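Neurotoxin (Clostridium botulinum, PDB 1ZB7) acts inside nerve cells as a zinc endopeptidase that cuts the synaptobrevins VAMP1, VAMP2 and VAMP3. Local coordinates at residues A292-N295 and F296-I299. Residues are numbered along the deposited sequence; the frame is centred on the assembly and turned at random.
Sequences ALQN and FQDI
Gln-294 reaches one turn along helix 282-303 to Asp-298, an i to i+4 side-chain pair on the outer surface of an amphipathic alpha-helix in the clostridial neurotoxin zinc protease fold. The Gln-294 chain leaves with CG anti to the backbone N (chi1 -171°) and then bends at chi2, which swings its amide along the helix toward Asp-298. NE2 of Gln-294 lies 2.6 Å from OD1 of Asp-298, yet the hydrogen bond is weak, because its N-H points well off the oxygen, at 128°. The amide and carboxylate planes stand 29° apart.

On the neighbouring flank the extended Gln-297 side chain runs back toward Leu-293, its CG 3.4 Å from Leu-293 O and its CD 4.0 Å from Leu-293 CG. Lys-341 and Val-339 also touch Gln-297.

Phe-296 sends its ring in toward helix 341-354, where it meets Phe-344 edge-to-face, and Tyr-327, at the end of helix 316-327, in the same way; its CD1 comes within 3.4 Å of Ala-292 O, the carbonyl that also accepts the Phe-296 N-H. Buried Asn-295 ties the helix to another part of the chain, its ND2 donating to Ser-184 O. Asn-295 O accepts the N-H of Ile-299, with N 3.1 Å away, while Ile-299 CG1 sits 3.4 Å from that same Asn-295 oxygen.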
ATOM      1  N   ALA A 292     -13.537 -16.244 -12.638  1.00 39.43           N
ATOM      2  CA  ALA A 292     -13.290 -16.118 -14.050  1.00 39.27           C
ATOM      3  C   ALA A 292     -13.708 -17.447 -14.781  1.00 40.00           C
ATOM      4  O   ALA A 292     -14.327 -17.429 -15.849  1.00 39.33           O
ATOM      5  CB  ALA A 292     -11.825 -15.793 -14.265  1.00 39.02           C
ATOM      6  N   LEU A 293     -13.413 -18.588 -14.162  1.00 38.82           N
ATOM      7  CA  LEU A 293     -13.706 -19.865 -14.742  1.00 39.09           C
ATOM      8  C   LEU A 293     -15.223 -20.031 -14.883  1.00 39.15           C
ATOM      9  O   LEU A 293     -15.701 -20.292 -15.962  1.00 39.49           O
ATOM     10  CB  LEU A 293     -13.075 -20.985 -13.928  1.00 38.56           C
ATOM     11  CG  LEU A 293     -13.412 -22.413 -14.330  1.00 41.33           C
ATOM     12  CD1 LEU A 293     -12.940 -22.724 -15.690  1.00 39.64           C
ATOM     13  CD2 LEU A 293     -12.824 -23.356 -13.281  1.00 43.08           C
ATOM     14  N   GLN A 294     -15.951 -19.774 -13.810  1.00 39.34           N
ATOM     15  CA  GLN A 294     -17.390 -19.780 -13.797  1.00 40.32           C
ATOM     16  C   GLN A 294     -17.976 -18.801 -14.847  1.00 40.26           C
ATOM     17  O   GLN A 294     -18.921 -19.131 -15.538  1.00 40.42           O
ATOM     18  CB  GLN A 294     -17.910 -19.482 -12.359  1.00 40.21           C
ATOM     19  CG  GLN A 294     -19.425 -19.650 -12.122  1.00 42.41           C
ATOM     20  CD  GLN A 294     -19.983 -21.015 -12.617  1.00 48.97           C
ATOM     21  OE1 GLN A 294     -19.833 -22.020 -11.914  1.00 56.19           O
ATOM     22  NE2 GLN A 294     -20.644 -21.050 -13.797  1.00 49.22           N
ATOM     23  N   ASN A 295     -17.399 -17.616 -14.961  1.00 40.97           N
ATOM     24  CA  ASN A 295     -17.792 -16.685 -16.017  1.00 41.28           C
ATOM     25  C   ASN A 295     -17.655 -17.349 -17.441  1.00 40.31           C
ATOM     26  O   ASN A 295     -18.531 -17.235 -18.274  1.00 40.00           O
ATOM     27  CB  ASN A 295     -16.951 -15.368 -15.962  1.00 40.58           C
ATOM     28  CG  ASN A 295     -17.337 -14.449 -14.867  1.00 40.05           C
ATOM     29  OD1 ASN A 295     -18.288 -14.675 -14.201  1.00 39.10           O
ATOM     30  ND2 ASN A 295     -16.564 -13.367 -14.669  1.00 38.57           N
ATOM     31  N   PHE A 296     -16.527 -17.984 -17.720  1.00 39.91           N
ATOM     32  CA  PHE A 296     -16.352 -18.651 -19.018  1.00 39.44           C
ATOM     33  C   PHE A 296     -17.383 -19.766 -19.199  1.00 39.23           C
ATOM     34  O   PHE A 296     -17.976 -19.884 -20.294  1.00 38.23           O
ATOM     35  CB  PHE A 296     -14.926 -19.185 -19.172  1.00 39.59           C
ATOM     36  CG  PHE A 296     -13.889 -18.159 -19.620  1.00 39.28           C
ATOM     37  CD1 PHE A 296     -13.919 -16.829 -19.197  1.00 41.63           C
ATOM     38  CD2 PHE A 296     -12.847 -18.556 -20.396  1.00 38.79           C
ATOM     39  CE1 PHE A 296     -12.923 -15.908 -19.571  1.00 41.94           C
ATOM     40  CE2 PHE A 296     -11.837 -17.611 -20.785  1.00 38.84           C
ATOM     41  CZ  PHE A 296     -11.901 -16.311 -20.346  1.00 40.04           C
ATOM     42  N   GLN A 297     -17.579 -20.614 -18.151  1.00 39.04           N
ATOM     43  CA  GLN A 297     -18.585 -21.655 -18.206  1.00 39.45           C
ATOM     44  C   GLN A 297     -19.997 -21.076 -18.473  1.00 38.53           C
ATOM     45  O   GLN A 297     -20.742 -21.601 -19.275  1.00 38.66           O
ATOM     46  CB  GLN A 297     -18.582 -22.553 -16.959  1.00 40.44           C
ATOM     47  CG  GLN A 297     -17.192 -23.252 -16.757  1.00 44.39           C
ATOM     48  CD  GLN A 297     -16.999 -23.916 -15.356  1.00 45.86           C
ATOM     49  OE1 GLN A 297     -17.543 -23.436 -14.327  1.00 50.98           O
ATOM     50  NE2 GLN A 297     -16.230 -25.022 -15.327  1.00 42.20           N
ATOM     51  N   ASP A 298     -20.339 -19.965 -17.835  1.00 37.80           N
ATOM     52  CA  ASP A 298     -21.604 -19.310 -18.116  1.00 37.68           C
ATOM     53  C   ASP A 298     -21.772 -18.941 -19.586  1.00 36.45           C
ATOM     54  O   ASP A 298     -22.887 -19.073 -20.152  1.00 36.68           O
ATOM     55  CB  ASP A 298     -21.832 -18.093 -17.214  1.00 38.33           C
ATOM     56  CG  ASP A 298     -21.956 -18.465 -15.691  1.00 42.30           C
ATOM     57  OD1 ASP A 298     -22.253 -19.591 -15.262  1.00 50.34           O
ATOM     58  OD2 ASP A 298     -21.723 -17.566 -14.888  1.00 49.58           O
ATOM     59  N   ILE A 299     -20.692 -18.472 -20.200  1.00 35.43           N
ATOM     60  CA  ILE A 299     -20.701 -18.103 -21.620  1.00 35.46           C
ATOM     61  C   ILE A 299     -20.850 -19.352 -22.481  1.00 35.27           C
ATOM     62  O   ILE A 299     -21.674 -19.368 -23.395  1.00 32.16           O
ATOM     63  CB  ILE A 299     -19.490 -17.251 -22.041  1.00 35.92           C
ATOM     64  CG1 ILE A 299     -19.540 -15.906 -21.279  1.00 37.14           C
ATOM     65  CG2 ILE A 299     -19.413 -17.086 -23.575  1.00 36.08           C
ATOM     66  CD1 ILE A 299     -20.864 -15.140 -21.375  1.00 36.45           C
TER